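Minor fimbrium subunit Mfa5 (Porphyromonas gingivalis ATCC 33277, PDB 6TO1) serves as an accessory subunit of the minor fimbriae, pili that mediate biofilm formation and adhesion to host cells and to other oral bacteria. Local coordinates at residues I132-S137 with L174-H179; Q141-L146 with L201-G206. All coordinates share one frame; numbering follows the deposited sequence.

Contact 1 (I132-S137 with L174-H179); sequences IDQSSS and LVSYDH. With MG (magnesium ion), chain B; PO4 (phosphate ion), chain C.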
loop_
_atom_site.group_PDB
_atom_site.type_symbol
_atom_site.label_atom_id
_atom_site.label_comp_id
_atom_site.label_asym_id
_atom_site.label_seq_id
_atom_site.Cartn_x
_atom_site.Cartn_y
_atom_site.Cartn_z
ATOM N N ILE A 132 -23.677 25.539 0.207
ATOM C CA ILE A 132 -25.117 25.337 0.351
ATOM C C ILE A 132 -25.867 26.639 0.072
ATOM O O ILE A 132 -25.619 27.664 0.711
ATOM C CB ILE A 132 -25.493 24.771 1.737
ATOM C CG1 ILE A 132 -24.610 23.559 2.069
ATOM C CG2 ILE A 132 -26.984 24.373 1.779
ATOM C CD1 ILE A 132 -24.981 22.832 3.361
ATOM N N ASP A 133 -26.809 26.558 -0.875
ATOM C CA ASP A 133 -27.784 27.593 -1.229
ATOM C C ASP A 133 -28.793 27.757 -0.098
ATOM O O ASP A 133 -29.538 26.821 0.192
ATOM C CB ASP A 133 -28.428 27.088 -2.516
ATOM C CG ASP A 133 -29.444 28.015 -3.128
ATOM O OD1 ASP A 133 -29.910 28.995 -2.509
ATOM O OD2 ASP A 133 -29.801 27.708 -4.283
ATOM N N GLN A 134 -28.782 28.910 0.584
ATOM C CA GLN A 134 -29.833 29.258 1.548
ATOM C C GLN A 134 -30.660 30.447 1.060
ATOM O O GLN A 134 -31.107 31.287 1.854
ATOM C CB GLN A 134 -29.249 29.527 2.951
ATOM C CG GLN A 134 -28.323 30.701 3.093
ATOM C CD GLN A 134 -28.047 31.075 4.571
ATOM O OE1 GLN A 134 -28.131 30.241 5.470
ATOM N NE2 GLN A 134 -27.727 32.333 4.806
ATOM N N SER A 135 -30.856 30.545 -0.254
ATOM C CA SER A 135 -31.624 31.642 -0.834
ATOM C C SER A 135 -33.109 31.451 -0.553
ATOM O O SER A 135 -33.557 30.379 -0.173
ATOM C CB SER A 135 -31.381 31.732 -2.345
ATOM O OG SER A 135 -31.924 30.597 -2.993
ATOM N N SER A 136 -33.888 32.513 -0.779
ATOM C CA SER A 136 -35.311 32.479 -0.424
ATOM C C SER A 136 -36.092 31.450 -1.235
ATOM O O SER A 136 -37.085 30.892 -0.738
ATOM C CB SER A 136 -35.898 33.903 -0.565
ATOM O OG SER A 136 -36.333 34.164 -1.879
ATOM N N SER A 137 -35.633 31.105 -2.445
ATOM C CA SER A 137 -36.311 30.063 -3.204
ATOM C C SER A 137 -36.215 28.700 -2.538
ATOM O O SER A 137 -36.978 27.789 -2.912
ATOM C CB SER A 137 -35.726 29.990 -4.624
ATOM O OG SER A 137 -34.354 29.604 -4.548
ATOM N N LEU A 174 -16.976 24.643 4.862
ATOM C CA LEU A 174 -18.395 24.892 4.673
ATOM C C LEU A 174 -18.669 26.342 4.315
ATOM O O LEU A 174 -18.243 27.261 5.023
ATOM C CB LEU A 174 -19.175 24.498 5.936
ATOM C CG LEU A 174 -20.688 24.663 5.850
ATOM C CD1 LEU A 174 -21.296 23.722 4.799
ATOM C CD2 LEU A 174 -21.311 24.447 7.246
ATOM N N VAL A 175 -19.389 26.512 3.203
ATOM C CA VAL A 175 -19.858 27.791 2.695
ATOM C C VAL A 175 -21.386 27.745 2.557
ATOM O O VAL A 175 -21.950 26.757 2.082
ATOM C CB VAL A 175 -19.216 28.102 1.320
ATOM C CG1 VAL A 175 -19.828 29.376 0.733
ATOM C CG2 VAL A 175 -17.701 28.241 1.420
ATOM N N SER A 176 -22.057 28.821 2.943
ATOM C CA SER A 176 -23.455 29.011 2.586
ATOM C C SER A 176 -23.536 30.288 1.758
ATOM O O SER A 176 -22.606 31.103 1.740
ATOM C CB SER A 176 -24.367 29.104 3.808
ATOM O OG SER A 176 -24.143 30.312 4.510
ATOM N N TYR A 177 -24.644 30.458 1.040
ATOM C CA TYR A 177 -24.784 31.689 0.317
ATOM C C TYR A 177 -26.248 32.029 0.092
ATOM O O TYR A 177 -27.121 31.160 0.001
ATOM C CB TYR A 177 -24.045 31.665 -1.040
ATOM C CG TYR A 177 -24.639 30.724 -2.066
ATOM C CD1 TYR A 177 -25.553 31.170 -3.006
ATOM C CD2 TYR A 177 -24.263 29.395 -2.115
ATOM C CE1 TYR A 177 -26.081 30.322 -3.946
ATOM C CE2 TYR A 177 -24.793 28.549 -3.044
ATOM C CZ TYR A 177 -25.699 29.013 -3.967
ATOM O OH TYR A 177 -26.212 28.148 -4.918
ATOM N N ASP A 178 -26.477 33.326 0.011
ATOM C CA ASP A 178 -27.733 33.906 -0.443
ATOM C C ASP A 178 -27.354 34.988 -1.458
ATOM O O ASP A 178 -26.808 34.680 -2.531
ATOM C CB ASP A 178 -28.557 34.444 0.727
ATOM C CG ASP A 178 -27.735 35.208 1.747
ATOM O OD1 ASP A 178 -27.385 36.382 1.478
ATOM O OD2 ASP A 178 -27.440 34.611 2.835
ATOM N N HIS A 179 -27.652 36.254 -1.169
ATOM C CA HIS A 179 -27.162 37.295 -2.063
ATOM C C HIS A 179 -25.674 37.560 -1.883
ATOM O O HIS A 179 -25.101 38.317 -2.667
ATOM C CB HIS A 179 -27.949 38.613 -1.905
ATOM C CG HIS A 179 -27.987 39.149 -0.511
ATOM N ND1 HIS A 179 -28.996 38.825 0.368
ATOM C CD2 HIS A 179 -27.143 39.970 0.161
ATOM C CE1 HIS A 179 -28.784 39.441 1.519
ATOM N NE2 HIS A 179 -27.666 40.140 1.419
HETATM MG MG MG B . -32.716 30.872 -4.899
HETATM P P PO4 C . -33.966 33.859 -4.599
HETATM O O1 PO4 C . -34.141 34.659 -3.294
HETATM O O2 PO4 C . -32.801 34.436 -5.393
HETATM O O3 PO4 C . -35.234 34.054 -5.407
HETATM O O4 PO4 C . -33.825 32.410 -4.327
HETATM O O HOH W 1 -31.756 29.169 -5.455
HETATM O O HOH W 2 -25.671 30.323 6.866
HETATM O O HOH W 3 -33.341 30.965 -6.904
#

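Contact 2 (Q141-L146 with L201-G206); sequences QNIARL and LTPIWG. With PO4 (phosphate ion), chain C.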
loop_
_atom_site.group_PDB
_atom_site.type_symbol
_atom_site.label_atom_id
_atom_site.label_comp_id
_atom_site.label_asym_id
_atom_site.label_seq_id
_atom_site.Cartn_x
_atom_site.Cartn_y
_atom_site.Cartn_z
ATOM N N GLN A 141 -42.779 28.629 0.712
ATOM C CA GLN A 141 -43.531 27.525 0.129
ATOM C C GLN A 141 -42.627 26.346 -0.181
ATOM O O GLN A 141 -43.064 25.185 -0.138
ATOM C CB GLN A 141 -44.217 27.997 -1.156
ATOM C CG GLN A 141 -45.444 28.840 -0.948
ATOM C CD GLN A 141 -46.493 28.126 -0.124
ATOM O OE1 GLN A 141 -46.530 28.264 1.102
ATOM N NE2 GLN A 141 -47.345 27.346 -0.787
ATOM N N ASN A 142 -41.368 26.627 -0.509
ATOM C CA ASN A 142 -40.419 25.604 -0.909
ATOM C C ASN A 142 -39.518 25.155 0.237
ATOM O O ASN A 142 -38.463 24.579 -0.019
ATOM C CB ASN A 142 -39.528 26.099 -2.056
ATOM C CG ASN A 142 -40.309 26.548 -3.261
ATOM O OD1 ASN A 142 -41.357 26.004 -3.566
ATOM N ND2 ASN A 142 -39.773 27.534 -3.982
ATOM N N ILE A 143 -39.908 25.401 1.493
ATOM C CA ILE A 143 -39.015 25.140 2.620
ATOM C C ILE A 143 -38.599 23.682 2.739
ATOM O O ILE A 143 -37.597 23.390 3.406
ATOM C CB ILE A 143 -39.660 25.643 3.933
ATOM C CG1 ILE A 143 -38.678 25.589 5.101
ATOM C CG2 ILE A 143 -40.871 24.784 4.286
ATOM C CD1 ILE A 143 -37.555 26.595 5.069
ATOM N N ALA A 144 -39.324 22.747 2.123
ATOM C CA ALA A 144 -38.820 21.382 2.079
ATOM C C ALA A 144 -37.451 21.301 1.410
ATOM O O ALA A 144 -36.680 20.386 1.720
ATOM C CB ALA A 144 -39.814 20.471 1.358
ATOM N N ARG A 145 -37.123 22.261 0.539
ATOM C CA ARG A 145 -35.805 22.272 -0.093
ATOM C C ARG A 145 -34.707 22.503 0.937
ATOM O O ARG A 145 -33.793 21.683 1.073
ATOM C CB ARG A 145 -35.762 23.353 -1.177
ATOM C CG ARG A 145 -36.667 23.077 -2.368
ATOM C CD ARG A 145 -36.534 24.158 -3.439
ATOM N NE ARG A 145 -37.552 24.045 -4.484
ATOM C CZ ARG A 145 -37.717 24.928 -5.464
ATOM N NH1 ARG A 145 -36.919 25.982 -5.563
ATOM N NH2 ARG A 145 -38.668 24.755 -6.362
ATOM N N LEU A 146 -34.782 23.619 1.677
ATOM C CA LEU A 146 -33.743 23.896 2.669
ATOM C C LEU A 146 -33.736 22.822 3.755
ATOM O O LEU A 146 -32.669 22.403 4.221
ATOM C CB LEU A 146 -33.931 25.290 3.268
ATOM C CG LEU A 146 -32.771 25.738 4.160
ATOM C CD1 LEU A 146 -31.414 25.662 3.415
ATOM C CD2 LEU A 146 -32.976 27.133 4.731
ATOM N N LEU A 201 -28.736 27.168 8.919
ATOM C CA LEU A 201 -29.063 27.778 7.637
ATOM C C LEU A 201 -30.475 28.345 7.682
ATOM O O LEU A 201 -31.382 27.740 8.259
ATOM C CB LEU A 201 -28.970 26.742 6.518
ATOM C CG LEU A 201 -27.615 26.115 6.210
ATOM C CD1 LEU A 201 -27.837 25.046 5.111
ATOM C CD2 LEU A 201 -26.585 27.129 5.770
ATOM N N THR A 202 -30.670 29.481 7.018
ATOM C CA THR A 202 -31.947 30.159 7.045
ATOM C C THR A 202 -32.156 30.882 5.723
ATOM O O THR A 202 -31.188 31.415 5.161
ATOM C CB THR A 202 -31.967 31.147 8.223
ATOM O OG1 THR A 202 -33.295 31.608 8.459
ATOM C CG2 THR A 202 -31.071 32.318 7.921
ATOM N N PRO A 203 -33.374 30.914 5.200
ATOM C CA PRO A 203 -33.575 31.477 3.847
ATOM C C PRO A 203 -33.450 32.990 3.813
ATOM O O PRO A 203 -34.105 33.700 4.574
ATOM C CB PRO A 203 -34.994 31.028 3.472
ATOM C CG PRO A 203 -35.397 30.008 4.485
ATOM C CD PRO A 203 -34.592 30.263 5.724
ATOM N N ILE A 204 -32.628 33.487 2.883
ATOM C CA ILE A 204 -32.370 34.905 2.703
ATOM C C ILE A 204 -32.449 35.194 1.208
ATOM O O ILE A 204 -32.019 34.373 0.397
ATOM C CB ILE A 204 -30.994 35.316 3.270
ATOM C CG1 ILE A 204 -30.961 35.088 4.783
ATOM C CG2 ILE A 204 -30.674 36.746 2.931
ATOM C CD1 ILE A 204 -29.604 35.337 5.420
ATOM N N TRP A 205 -32.996 36.352 0.840
ATOM C CA TRP A 205 -33.176 36.657 -0.578
ATOM C C TRP A 205 -31.845 36.592 -1.333
ATOM O O TRP A 205 -30.791 36.973 -0.821
ATOM C CB TRP A 205 -33.816 38.063 -0.780
ATOM C CG TRP A 205 -33.004 39.235 -0.255
ATOM C CD1 TRP A 205 -33.072 39.811 1.003
ATOM C CD2 TRP A 205 -31.989 39.978 -0.967
ATOM N NE1 TRP A 205 -32.153 40.830 1.105
ATOM C CE2 TRP A 205 -31.495 40.967 -0.091
ATOM C CE3 TRP A 205 -31.471 39.908 -2.255
ATOM C CZ2 TRP A 205 -30.489 41.850 -0.459
ATOM C CZ3 TRP A 205 -30.463 40.779 -2.611
ATOM C CH2 TRP A 205 -29.995 41.746 -1.725
ATOM N N GLY A 206 -31.920 36.163 -2.595
ATOM C CA GLY A 206 -30.781 36.261 -3.485
ATOM C C GLY A 206 -30.070 34.931 -3.641
ATOM O O GLY A 206 -29.896 34.223 -2.659
HETATM P P PO4 C . -33.966 33.859 -4.599
HETATM O O1 PO4 C . -34.141 34.659 -3.294
HETATM O O2 PO4 C . -32.801 34.436 -5.393
HETATM O O3 PO4 C . -35.234 34.054 -5.407
HETATM O O4 PO4 C . -33.825 32.410 -4.327
#

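Contact 1 (I132-S137 with L174-H179)
Ile132 pairs with Ser176, and Asp133 with Tyr177, where strands 126-133 and 170-177 run parallel at their C-terminal ends. The ladder is carried by Ile132 N on Val175 O, Tyr177 N on Ile132 O and, just past the first strand, Gln134 N on Tyr177 O (2.9 Å).

Among the side-chain polar bonds, Gln134 NE2 gives a nearly straight bond to Asp178 OD2 (3.0 Å, 167°) in its own amide plane, and amide and carboxylate lie nearly coplanar. His182 NE2 also binds Asp178 OD2, while a water links Gln134 OE1 to Ser176 OG.

Apolar contact is of two kinds. The CA of Asp133 sits over one face of the Tyr177 ring, 3.9 Å from its centroid, a CH-pi contact, while the tyrosine OH bonds Thr209 OG1. On the Ile132 and Ser176 side of the sheet, Ile132 CD1 meets Leu174 CD1 at 4.1 Å.

The metal chemistry follows the strand end. Asp133 OD1 accepts from Ser135 N in an Asx turn and, through its syn lone pair, from Ser135 OG (2.6 Å); OD2 takes a metal-bound water. Ser135 OG and Ser137 OG bind magnesium directly, each at 2.1 Å, with Thr207; phosphate O4 and two waters complete the shell. This Asp-x-Ser-x-Ser sequence is the MIDAS motif of von Willebrand A domains: Asp133 acts from the second shell, fixing a ligating hydroxyl and a ligating water.

Contact 2 (Q141-L146 with L201-G206)
Phosphate O1 is gripped by two parts of the chain: Gly206 N, at the end of 201-206, donates to it at 2.8 Å and 164°, and the hydroxyl of Ser136 donates as well. The anion, probably from the crystallisation liquor, is held at the Gly206 end of the loop, and no hydrogen bond joins the two segments themselves.

Most of the contact is made by Leu146. Its CG stands anti to the backbone N (chi1 -171°), and the two methyls beyond it divide the work. CD1 meets Leu201 CD1 at 4.0 Å and lies almost as near its CB, whereas CD2 rests against the proline ring, 3.7 Å from Pro203 CD and only slightly farther from CG. The same CD2 lies 3.9 Å from Thr202 CA, so the leucine reaches the loop backbone too; the CB of Thr202 points away from the helix. One turn earlier, Ile143 CD1 touches Pro203 CG at 4.1 Å, a lighter contact at a partly exposed margin.

Polar bonds fix each partner separately. Arg145 N donates to Asn142 O (2.7 Å), and the arginine NH1 forms a salt bridge with Asp235. Asn142 ND2 lies over one face of that guanidinium, offset toward its rim, and bonds Ser137 O. On the loop, Thr202 N donates to Gln134 OE1.

The first turn of helix 143-160 therefore rests on the loop by van der Waals contact, mostly between aliphatic carbons, with no hydrogen bond across. The directional bonds of both segments go to other partners, among them the phosphate, Gln134, Ser137 and Asp235, so apolar packing joins two pieces that the surroundings of the magnesium site position separately.

From the N terminus, strand 126-133 runs into the magnesium-binding loop and on through 141-146 into helix 143-160, and strand 170-177 then returns parallel to the first. Contact 1 closes this beta-alpha-beta unit at its metal end. The chain continues through strand 181-186 and helix 191-199 to the loop 201-206, where contact 2 closes the longer excursion against the start of the helix. The two closures cross rather than nest, since their segments alternate along the chain, and their centres lie 8 Å apart. Gln134 O with Ile204 N, and His179 ND1 with Trp205 O, tie them directly, uniting sheet, helix and loop around one metal site.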